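Local atomic coordinates of GCN5-related N-acetyltransferase (Kribbella flavida, PDB entry 4MY0), a protein that binds acetyl-CoA and, as a GCN5-related N-acetyltransferase, probably transfers the acetyl group to an amine substrate, possibly an aminoglycoside. Residues A255-S258 with P262-L265; G176-A181 with E227-S232; G212-N217 with A241-G246. All blocks are in the same frame, centred on the assembly; numbering follows the deposited sequence.

Contact 1: A255-S258 with P262-L265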
ATOM      1  N   ALA C 255      -9.395  -4.947 -19.984  1.00 20.84           N
ATOM      2  CA  ALA C 255     -10.430  -5.052 -21.010  1.00 23.44           C
ATOM      3  C   ALA C 255     -11.792  -5.377 -20.435  1.00 24.50           C
ATOM      4  O   ALA C 255     -11.936  -6.244 -19.554  1.00 20.69           O
ATOM      5  CB  ALA C 255     -10.046  -6.068 -22.067  1.00 22.39           C
ATOM      6  N   TYR C 256     -12.791  -4.671 -20.940  1.00 25.56           N
ATOM      7  CA  TYR C 256     -14.172  -5.025 -20.669  1.00 26.94           C
ATOM      8  C   TYR C 256     -14.627  -6.003 -21.733  1.00 25.86           C
ATOM      9  O   TYR C 256     -14.608  -5.696 -22.935  1.00 25.58           O
ATOM     10  CB  TYR C 256     -15.050  -3.776 -20.646  1.00 24.70           C
ATOM     11  CG  TYR C 256     -14.788  -2.948 -19.423  1.00 22.95           C
ATOM     12  CD1 TYR C 256     -15.355  -3.296 -18.202  1.00 21.05           C
ATOM     13  CD2 TYR C 256     -13.943  -1.836 -19.469  1.00 22.54           C
ATOM     14  CE1 TYR C 256     -15.104  -2.562 -17.062  1.00 18.55           C
ATOM     15  CE2 TYR C 256     -13.695  -1.085 -18.327  1.00 23.70           C
ATOM     16  CZ  TYR C 256     -14.283  -1.460 -17.129  1.00 21.66           C
ATOM     17  OH  TYR C 256     -14.052  -0.740 -15.980  1.00 27.77           O
ATOM     18  N   LEU C 257     -15.009  -7.194 -21.281  1.00 24.98           N
ATOM     19  CA  LEU C 257     -15.472  -8.261 -22.163  1.00 33.65           C
ATOM     20  C   LEU C 257     -16.068  -9.421 -21.367  1.00 39.52           C
ATOM     21  O   LEU C 257     -15.890  -9.508 -20.151  1.00 42.28           O
ATOM     22  CB  LEU C 257     -14.330  -8.768 -23.047  1.00 37.66           C
ATOM     23  CG  LEU C 257     -12.884  -8.729 -22.572  1.00 32.54           C
ATOM     24  CD1 LEU C 257     -12.579  -9.867 -21.634  1.00 32.57           C
ATOM     25  CD2 LEU C 257     -12.006  -8.801 -23.799  1.00 26.78           C
ATOM     26  N   SER C 258     -16.769 -10.315 -22.055  1.00 38.13           N
ATOM     27  CA  SER C 258     -17.306 -11.512 -21.411  1.00 38.72           C
ATOM     28  C   SER C 258     -16.192 -12.471 -20.980  1.00 43.38           C
ATOM     29  O   SER C 258     -15.116 -12.481 -21.582  1.00 43.88           O
ATOM     30  CB  SER C 258     -18.262 -12.216 -22.369  1.00 45.37           C
ATOM     31  OG  SER C 258     -18.340 -13.600 -22.078  1.00 51.21           O
ATOM     32  N   PRO C 262     -13.113 -14.897 -26.822  1.00 29.31           N
ATOM     33  CA  PRO C 262     -12.054 -15.705 -27.437  1.00 30.65           C
ATOM     34  C   PRO C 262     -10.631 -15.294 -27.052  1.00 28.49           C
ATOM     35  O   PRO C 262      -9.724 -16.102 -27.235  1.00 30.30           O
ATOM     36  CB  PRO C 262     -12.265 -15.471 -28.942  1.00 32.70           C
ATOM     37  CG  PRO C 262     -13.098 -14.228 -29.042  1.00 33.02           C
ATOM     38  CD  PRO C 262     -13.990 -14.286 -27.840  1.00 29.63           C
ATOM     39  N   VAL C 263     -10.428 -14.075 -26.554  1.00 27.55           N
ATOM     40  CA  VAL C 263      -9.075 -13.632 -26.219  1.00 30.09           C
ATOM     41  C   VAL C 263      -8.421 -14.545 -25.158  1.00 32.30           C
ATOM     42  O   VAL C 263      -7.199 -14.732 -25.160  1.00 36.01           O
ATOM     43  CB  VAL C 263      -9.043 -12.150 -25.768  1.00 30.61           C
ATOM     44  CG1 VAL C 263      -9.728 -11.975 -24.415  1.00 28.06           C
ATOM     45  CG2 VAL C 263      -7.608 -11.640 -25.697  1.00 32.69           C
ATOM     46  N   HIS C 264      -9.231 -15.129 -24.274  1.00 26.82           N
ATOM     47  CA  HIS C 264      -8.702 -16.008 -23.228  1.00 27.49           C
ATOM     48  C   HIS C 264      -8.107 -17.269 -23.857  1.00 30.63           C
ATOM     49  O   HIS C 264      -7.214 -17.909 -23.289  1.00 29.55           O
ATOM     50  CB  HIS C 264      -9.802 -16.382 -22.219  1.00 30.50           C
ATOM     51  CG  HIS C 264     -10.430 -15.203 -21.529  1.00 29.70           C
ATOM     52  ND1 HIS C 264      -9.761 -14.445 -20.590  1.00 29.98           N
ATOM     53  CD2 HIS C 264     -11.669 -14.662 -21.634  1.00 30.13           C
ATOM     54  CE1 HIS C 264     -10.557 -13.482 -20.159  1.00 33.78           C
ATOM     55  NE2 HIS C 264     -11.720 -13.592 -20.776  1.00 31.42           N
ATOM     56  N   LEU C 265      -8.600 -17.614 -25.046  1.00 29.15           N
ATOM     57  CA  LEU C 265      -8.135 -18.797 -25.762  1.00 30.76           C
ATOM     58  C   LEU C 265      -6.913 -18.487 -26.626  1.00 32.06           C
ATOM     59  O   LEU C 265      -6.216 -19.395 -27.081  1.00 32.35           O
ATOM     60  CB  LEU C 265      -9.264 -19.353 -26.645  1.00 33.84           C
ATOM     61  CG  LEU C 265     -10.581 -19.743 -25.970  1.00 32.90           C
ATOM     62  CD1 LEU C 265     -11.665 -20.023 -27.002  1.00 35.87           C
ATOM     63  CD2 LEU C 265     -10.384 -20.955 -25.077  1.00 32.17           C
TER
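The two methyl groups of L257 divide their contacts between V263 and H264. CD2 of L257 meets CG1 of V263 at 4.0 Å, the two side chains crossing at about a right angle. The other branch, CD1 of L257, lies 3.9 Å from NE2 of H264 and reaches the imidazole obliquely. The first torsion of L257 (chi1 30°) is off the usual staggered values. In V263, CG1 is held between its own backbone N and carbonyl carbon (chi1 69°). It stands 4.3 Å above the plane of the H264 ring, over its centre, while also taking the methyl of L257. W240 of helix 233-244 packs on both L257 and V263.

The contact belongs to the second GNAT-type domain of the chain, at the end of strand 252-256, which lies between strand 135-146 (antiparallel) and strand 222-230 (parallel). Past the strand, residues 257-262 turn the chain into the short, weakly bonded helix 263-266, whose first side chains fold back over L257.

Polar groups come close but form no hydrogen bond across the segments. O of S258 sits at the edge of the imidazole, in its plane, 3.7 Å from NE2 of H264. Each side of the turn is instead fastened locally: OG of S258 bonds to the amide of N260, OD2 of D261 takes the amide of V263, and N of L265 donates to O of P262 at 2.9 Å. H264 has further neighbours, F143 meeting its ring edge-to-face and R279 of a second subunit packing against its side chain.

Contact 2: G176-A181 with E227-S232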
ATOM      1  N   GLY C 176     -23.797  -5.617 -34.660  1.00 31.91           N
ATOM      2  CA  GLY C 176     -25.067  -6.273 -34.914  1.00 32.34           C
ATOM      3  C   GLY C 176     -24.868  -7.680 -35.437  1.00 34.07           C
ATOM      4  O   GLY C 176     -25.479  -8.632 -34.950  1.00 35.00           O
ATOM      5  N   THR C 177     -23.995  -7.808 -36.429  1.00 32.28           N
ATOM      6  CA  THR C 177     -23.704  -9.100 -37.027  1.00 35.29           C
ATOM      7  C   THR C 177     -23.159 -10.043 -35.956  1.00 32.06           C
ATOM      8  O   THR C 177     -23.569 -11.189 -35.870  1.00 34.05           O
ATOM      9  CB  THR C 177     -22.689  -8.960 -38.178  1.00 39.33           C
ATOM     10  OG1 THR C 177     -23.217  -8.072 -39.178  1.00 41.40           O
ATOM     11  CG2 THR C 177     -22.400 -10.314 -38.809  1.00 38.93           C
ATOM     12  N   ALA C 178     -22.252  -9.548 -35.123  1.00 31.30           N
ATOM     13  CA  ALA C 178     -21.652 -10.385 -34.092  1.00 30.12           C
ATOM     14  C   ALA C 178     -22.686 -10.871 -33.067  1.00 30.47           C
ATOM     15  O   ALA C 178     -22.729 -12.052 -32.722  1.00 32.66           O
ATOM     16  CB  ALA C 178     -20.515  -9.645 -33.397  1.00 29.34           C
ATOM     17  N   HIS C 179     -23.514  -9.956 -32.574  1.00 25.62           N
ATOM     18  CA  HIS C 179     -24.440 -10.293 -31.503  1.00 28.27           C
ATOM     19  C   HIS C 179     -25.596 -11.173 -31.971  1.00 33.52           C
ATOM     20  O   HIS C 179     -26.144 -11.935 -31.172  1.00 33.99           O
ATOM     21  CB  HIS C 179     -24.955  -9.024 -30.822  1.00 25.45           C
ATOM     22  CG  HIS C 179     -23.899  -8.297 -30.049  1.00 24.87           C
ATOM     23  ND1 HIS C 179     -22.723  -8.899 -29.655  1.00 31.89           N
ATOM     24  CD2 HIS C 179     -23.837  -7.021 -29.603  1.00 22.02           C
ATOM     25  CE1 HIS C 179     -21.979  -8.024 -29.001  1.00 29.94           C
ATOM     26  NE2 HIS C 179     -22.631  -6.877 -28.953  1.00 25.99           N
ATOM     27  N   GLU C 180     -25.965 -11.075 -33.249  1.00 32.28           N
ATOM     28  CA  GLU C 180     -27.010 -11.949 -33.797  1.00 36.27           C
ATOM     29  C   GLU C 180     -26.505 -13.377 -33.962  1.00 39.95           C
ATOM     30  O   GLU C 180     -27.244 -14.339 -33.744  1.00 43.57           O
ATOM     31  CB  GLU C 180     -27.538 -11.424 -35.140  1.00 34.78           C
ATOM     32  CG  GLU C 180     -28.349 -10.145 -35.021  1.00 42.22           C
ATOM     33  CD  GLU C 180     -28.723  -9.545 -36.365  1.00 54.43           C
ATOM     34  OE1 GLU C 180     -28.068  -9.882 -37.376  1.00 60.11           O
ATOM     35  OE2 GLU C 180     -29.676  -8.735 -36.402  1.00 59.42           O
ATOM     36  N   ALA C 181     -25.240 -13.505 -34.350  1.00 39.62           N
ATOM     37  CA  ALA C 181     -24.622 -14.811 -34.573  1.00 39.85           C
ATOM     38  C   ALA C 181     -24.404 -15.552 -33.253  1.00 40.38           C
ATOM     39  O   ALA C 181     -24.594 -16.762 -33.178  1.00 45.43           O
ATOM     40  CB  ALA C 181     -23.296 -14.654 -35.308  1.00 35.56           C
ATOM     41  N   GLU C 227     -14.115  -1.784 -25.914  1.00 27.45           N
ATOM     42  CA  GLU C 227     -14.830  -2.752 -26.727  1.00 23.63           C
ATOM     43  C   GLU C 227     -13.952  -3.262 -27.855  1.00 26.15           C
ATOM     44  O   GLU C 227     -13.261  -2.475 -28.513  1.00 27.32           O
ATOM     45  CB  GLU C 227     -16.130  -2.149 -27.297  1.00 23.45           C
ATOM     46  CG  GLU C 227     -16.950  -3.160 -28.109  1.00 32.10           C
ATOM     47  CD  GLU C 227     -18.328  -2.630 -28.540  1.00 43.53           C
ATOM     48  OE1 GLU C 227     -18.505  -1.392 -28.609  1.00 48.84           O
ATOM     49  OE2 GLU C 227     -19.229  -3.463 -28.816  1.00 45.35           O
ATOM     50  N   LEU C 228     -13.980  -4.580 -28.063  1.00 19.26           N
ATOM     51  CA  LEU C 228     -13.334  -5.191 -29.217  1.00 27.14           C
ATOM     52  C   LEU C 228     -14.314  -6.171 -29.823  1.00 26.15           C
ATOM     53  O   LEU C 228     -14.850  -7.038 -29.129  1.00 26.46           O
ATOM     54  CB  LEU C 228     -12.046  -5.920 -28.828  1.00 23.30           C
ATOM     55  CG  LEU C 228     -11.143  -6.287 -30.012  1.00 24.42           C
ATOM     56  CD1 LEU C 228      -9.661  -6.257 -29.600  1.00 20.69           C
ATOM     57  CD2 LEU C 228     -11.527  -7.646 -30.583  1.00 24.20           C
ATOM     58  N   VAL C 229     -14.548  -6.029 -31.121  1.00 26.57           N
ATOM     59  CA  VAL C 229     -15.412  -6.949 -31.853  1.00 25.87           C
ATOM     60  C   VAL C 229     -14.616  -7.517 -33.021  1.00 26.22           C
ATOM     61  O   VAL C 229     -13.970  -6.775 -33.759  1.00 26.11           O
ATOM     62  CB  VAL C 229     -16.669  -6.224 -32.367  1.00 31.91           C
ATOM     63  CG1 VAL C 229     -17.445  -7.088 -33.362  1.00 29.15           C
ATOM     64  CG2 VAL C 229     -17.552  -5.827 -31.183  1.00 33.62           C
ATOM     65  N   ALA C 230     -14.633  -8.835 -33.178  1.00 26.81           N
ATOM     66  CA  ALA C 230     -13.909  -9.448 -34.285  1.00 27.92           C
ATOM     67  C   ALA C 230     -14.635 -10.694 -34.780  1.00 33.94           C
ATOM     68  O   ALA C 230     -14.984 -11.577 -33.990  1.00 36.83           O
ATOM     69  CB  ALA C 230     -12.501  -9.789 -33.868  1.00 24.83           C
ATOM     70  N   HIS C 231     -14.845 -10.766 -36.090  1.00 34.54           N
ATOM     71  CA  HIS C 231     -15.546 -11.896 -36.682  1.00 39.13           C
ATOM     72  C   HIS C 231     -14.621 -13.053 -37.052  1.00 43.46           C
ATOM     73  O   HIS C 231     -15.070 -14.193 -37.152  1.00 52.10           O
ATOM     74  CB  HIS C 231     -16.341 -11.449 -37.911  1.00 40.23           C
ATOM     75  CG  HIS C 231     -17.406 -10.443 -37.606  1.00 42.97           C
ATOM     76  ND1 HIS C 231     -18.052  -9.720 -38.587  1.00 46.53           N
ATOM     77  CD2 HIS C 231     -17.939 -10.039 -36.428  1.00 43.05           C
ATOM     78  CE1 HIS C 231     -18.940  -8.917 -38.026  1.00 47.24           C
ATOM     79  NE2 HIS C 231     -18.895  -9.095 -36.718  1.00 46.44           N
ATOM     80  N   SER C 232     -13.338 -12.766 -37.265  1.00 37.53           N
ATOM     81  CA  SER C 232     -12.400 -13.796 -37.705  1.00 37.09           C
ATOM     82  C   SER C 232     -11.157 -13.829 -36.829  1.00 36.13           C
ATOM     83  O   SER C 232     -10.828 -12.845 -36.168  1.00 30.10           O
ATOM     84  CB  SER C 232     -11.985 -13.578 -39.162  1.00 37.74           C
ATOM     85  OG  SER C 232     -11.080 -12.496 -39.261  1.00 40.21           O
TER
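A178 sets its methyl group against both V229 and H231, where helix 168-182 packs on strand 222-230 in the alpha/beta layering of the GNAT fold. The inner part of the contact is closed around buried V229. CB of A178 is 4.0 Å from CG1 of V229, the branch that stands anti to the valine backbone N (chi1 169°), on the side where the helix lies. The same CB meets H231 at the ring edge, near its plane, 3.7 Å from NE2. V175, one turn earlier on the helix, also packs on V229 and on E227, while L228 and A230 turn to the other face of the strand, where helix 233-244 lies. The contact thins toward buried H179, whose NE2 stays 4.8 Å from OE2 of E227.

The solvent rim is formed by exposed T177 beside H231. The two side chains cross at about a right angle, CB and CG2 of T177 both 3.8 Å from CE1 of H231, but OG1 of T177 is engaged within its own helix by O of E173. What anchors the imidazole of H231 to the helix is a hydrogen bond from its NE2 to the backbone O of L174.

Contact 3: G212-N217 with A241-G246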
ATOM      1  N   GLY C 212     -14.212  -6.121 -38.055  1.00 28.39           N
ATOM      2  CA  GLY C 212     -13.996  -5.892 -36.642  1.00 25.65           C
ATOM      3  C   GLY C 212     -13.527  -4.497 -36.303  1.00 29.58           C
ATOM      4  O   GLY C 212     -13.160  -3.710 -37.183  1.00 29.60           O
ATOM      5  N   PHE C 213     -13.545  -4.187 -35.012  1.00 27.08           N
ATOM      6  CA  PHE C 213     -12.992  -2.925 -34.538  1.00 26.85           C
ATOM      7  C   PHE C 213     -12.544  -3.000 -33.084  1.00 24.41           C
ATOM      8  O   PHE C 213     -12.904  -3.918 -32.358  1.00 21.75           O
ATOM      9  CB  PHE C 213     -13.998  -1.782 -34.713  1.00 29.42           C
ATOM     10  CG  PHE C 213     -15.221  -1.883 -33.828  1.00 29.62           C
ATOM     11  CD1 PHE C 213     -16.441  -2.289 -34.356  1.00 28.03           C
ATOM     12  CD2 PHE C 213     -15.167  -1.516 -32.485  1.00 29.58           C
ATOM     13  CE1 PHE C 213     -17.576  -2.358 -33.556  1.00 28.89           C
ATOM     14  CE2 PHE C 213     -16.294  -1.591 -31.674  1.00 30.40           C
ATOM     15  CZ  PHE C 213     -17.502  -2.009 -32.208  1.00 28.78           C
ATOM     16  N   VAL C 214     -11.787  -2.003 -32.652  1.00 21.76           N
ATOM     17  CA  VAL C 214     -11.420  -1.911 -31.245  1.00 25.38           C
ATOM     18  C   VAL C 214     -11.404  -0.438 -30.865  1.00 26.69           C
ATOM     19  O   VAL C 214     -11.006   0.430 -31.667  1.00 24.98           O
ATOM     20  CB  VAL C 214     -10.054  -2.582 -30.954  1.00 23.44           C
ATOM     21  CG1 VAL C 214      -8.943  -1.892 -31.718  1.00 24.07           C
ATOM     22  CG2 VAL C 214      -9.738  -2.588 -29.439  1.00 21.04           C
ATOM     23  N   VAL C 215     -11.889  -0.152 -29.663  1.00 24.69           N
ATOM     24  CA  VAL C 215     -11.814   1.192 -29.112  1.00 21.89           C
ATOM     25  C   VAL C 215     -11.133   1.087 -27.762  1.00 23.60           C
ATOM     26  O   VAL C 215     -11.549   0.303 -26.908  1.00 23.05           O
ATOM     27  CB  VAL C 215     -13.203   1.815 -28.937  1.00 23.79           C
ATOM     28  CG1 VAL C 215     -13.074   3.260 -28.439  1.00 20.42           C
ATOM     29  CG2 VAL C 215     -13.971   1.766 -30.273  1.00 20.43           C
ATOM     30  N   TYR C 216     -10.065   1.853 -27.571  1.00 22.58           N
ATOM     31  CA  TYR C 216      -9.359   1.826 -26.295  1.00 22.09           C
ATOM     32  C   TYR C 216      -8.837   3.204 -25.906  1.00 23.83           C
ATOM     33  O   TYR C 216      -8.952   4.167 -26.676  1.00 20.70           O
ATOM     34  CB  TYR C 216      -8.240   0.776 -26.290  1.00 18.62           C
ATOM     35  CG  TYR C 216      -7.087   1.047 -27.233  1.00 23.20           C
ATOM     36  CD1 TYR C 216      -5.867   1.511 -26.755  1.00 23.96           C
ATOM     37  CD2 TYR C 216      -7.207   0.809 -28.594  1.00 21.05           C
ATOM     38  CE1 TYR C 216      -4.812   1.742 -27.606  1.00 25.86           C
ATOM     39  CE2 TYR C 216      -6.154   1.041 -29.457  1.00 24.12           C
ATOM     40  CZ  TYR C 216      -4.960   1.508 -28.961  1.00 28.10           C
ATOM     41  OH  TYR C 216      -3.906   1.715 -29.826  1.00 28.98           O
ATOM     42  N   ASN C 217      -8.299   3.304 -24.691  1.00 21.52           N
ATOM     43  CA  ASN C 217      -7.814   4.584 -24.174  1.00 24.14           C
ATOM     44  C   ASN C 217      -6.847   4.370 -23.016  1.00 23.12           C
ATOM     45  O   ASN C 217      -6.672   3.238 -22.548  1.00 20.66           O
ATOM     46  CB  ASN C 217      -8.988   5.464 -23.724  1.00 28.95           C
ATOM     47  CG  ASN C 217     -10.029   4.687 -22.933  1.00 33.09           C
ATOM     48  OD1 ASN C 217      -9.793   4.295 -21.791  1.00 31.17           O
ATOM     49  ND2 ASN C 217     -11.188   4.453 -23.547  1.00 40.35           N
ATOM     50  N   ALA C 241      -3.388  -7.038 -31.260  1.00 25.92           N
ATOM     51  CA  ALA C 241      -1.984  -6.690 -31.453  1.00 25.16           C
ATOM     52  C   ALA C 241      -1.816  -5.171 -31.609  1.00 29.04           C
ATOM     53  O   ALA C 241      -0.813  -4.607 -31.173  1.00 30.16           O
ATOM     54  CB  ALA C 241      -1.389  -7.455 -32.636  1.00 24.35           C
ATOM     55  N   THR C 242      -2.805  -4.511 -32.215  1.00 29.18           N
ATOM     56  CA  THR C 242      -2.828  -3.044 -32.267  1.00 25.62           C
ATOM     57  C   THR C 242      -2.795  -2.437 -30.862  1.00 24.46           C
ATOM     58  O   THR C 242      -1.976  -1.562 -30.578  1.00 28.65           O
ATOM     59  CB  THR C 242      -4.064  -2.524 -33.020  1.00 27.15           C
ATOM     60  OG1 THR C 242      -4.103  -3.119 -34.320  1.00 30.05           O
ATOM     61  CG2 THR C 242      -4.015  -0.999 -33.166  1.00 29.63           C
ATOM     62  N   VAL C 243      -3.672  -2.908 -29.977  1.00 24.57           N
ATOM     63  CA  VAL C 243      -3.680  -2.413 -28.599  1.00 25.02           C
ATOM     64  C   VAL C 243      -2.345  -2.713 -27.902  1.00 25.54           C
ATOM     65  O   VAL C 243      -1.738  -1.835 -27.276  1.00 26.07           O
ATOM     66  CB  VAL C 243      -4.827  -3.036 -27.775  1.00 28.84           C
ATOM     67  CG1 VAL C 243      -4.842  -2.465 -26.355  1.00 26.33           C
ATOM     68  CG2 VAL C 243      -6.172  -2.794 -28.461  1.00 30.93           C
ATOM     69  N   GLY C 244      -1.889  -3.955 -28.025  1.00 26.77           N
ATOM     70  CA  GLY C 244      -0.663  -4.396 -27.376  1.00 28.18           C
ATOM     71  C   GLY C 244       0.607  -3.749 -27.903  1.00 30.32           C
ATOM     72  O   GLY C 244       1.638  -3.775 -27.229  1.00 29.11           O
ATOM     73  N   SER C 245       0.539  -3.163 -29.098  1.00 26.98           N
ATOM     74  CA  SER C 245       1.697  -2.493 -29.688  1.00 28.72           C
ATOM     75  C   SER C 245       2.196  -1.381 -28.763  1.00 31.62           C
ATOM     76  O   SER C 245       3.318  -0.910 -28.909  1.00 33.25           O
ATOM     77  CB  SER C 245       1.351  -1.901 -31.057  1.00 28.49           C
ATOM     78  OG  SER C 245       0.521  -0.748 -30.910  1.00 29.24           O
ATOM     79  N   GLY C 246       1.363  -0.962 -27.812  1.00 29.42           N
ATOM     80  CA  GLY C 246       1.772   0.037 -26.834  1.00 28.58           C
ATOM     81  C   GLY C 246       2.641  -0.464 -25.680  1.00 30.21           C
ATOM     82  O   GLY C 246       2.943   0.300 -24.756  1.00 28.98           O
TER
HETATM   83  O   HOH W   1      -1.355   0.908 -28.505  1.00 26.70           O
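V214 and Y216 of strand 212-219 meet V243 in a buried, mainly apolar helix-on-strand contact within the second GNAT-type domain. Helix 233-244 connects strand 222-230, the antiparallel neighbour of 212-219, to strand 252-256, which runs parallel to 222-230.

One methyl group does most of the work. CG2 of V243 reaches CG2 of V214 at 3.7 Å and also lies over one face of the Y216 ring in a CH-pi contact, 4.1 Å from the centroid and 24° off the ring normal, offset toward the rim. The Y216 and V243 side chains run antiparallel alongside each other, and the other methyl, CG1 of V243, comes 4.1 Å from CD1 of Y216. With chi1 of 66° the tyrosine holds its ring between its own backbone N and carbonyl carbon, and the hydroxyl arrives beside the last turn of the helix.

There a water bridges the segments, 3.0 Å from OH of Y216 and donating to O of V243, also at 3.0 Å. A phenylalanine in place of Y216 would probably keep the ring over V243 but leave this water without its hydroxyl partner, losing the water-mediated link to O of V243. Nearby, OG of S245 donates to O of T242 at 2.6 Å, the donor tilted 21° from the carbonyl plane.

P92 of a third subunit packs on Y216, T242 and S245, and R95 of that subunit, an acetyl-CoA-binding residue, bonds to OG of S245. The chemistry is thus divided: methyl and ring surfaces join strand to helix, while the water and the serine hydroxyl bond to the carbonyls of V243 and T242, near the third subunit.

How the contacts relate
From the N terminus, helix 168-182 supplies the first half of contact 2, which waits 45 residues for its partner, 227-232. Before that loop closes, strand 212-219 opens contact 3, completed only at 241-246; contacts 2 and 3 therefore cross along the chain. They also touch in space, since strands 212-219 and 222-230 are antiparallel neighbours, with O of V229 2.9 Å from N of F213 in a probable hydrogen bond. Contact 1 follows in series, closing the short turn 259-261 between its segments. Together the contacts attach helix 168-182 to strand 222-230, helix 233-244 to strand 212-219, and helix 263-266 to the end of strand 252-256.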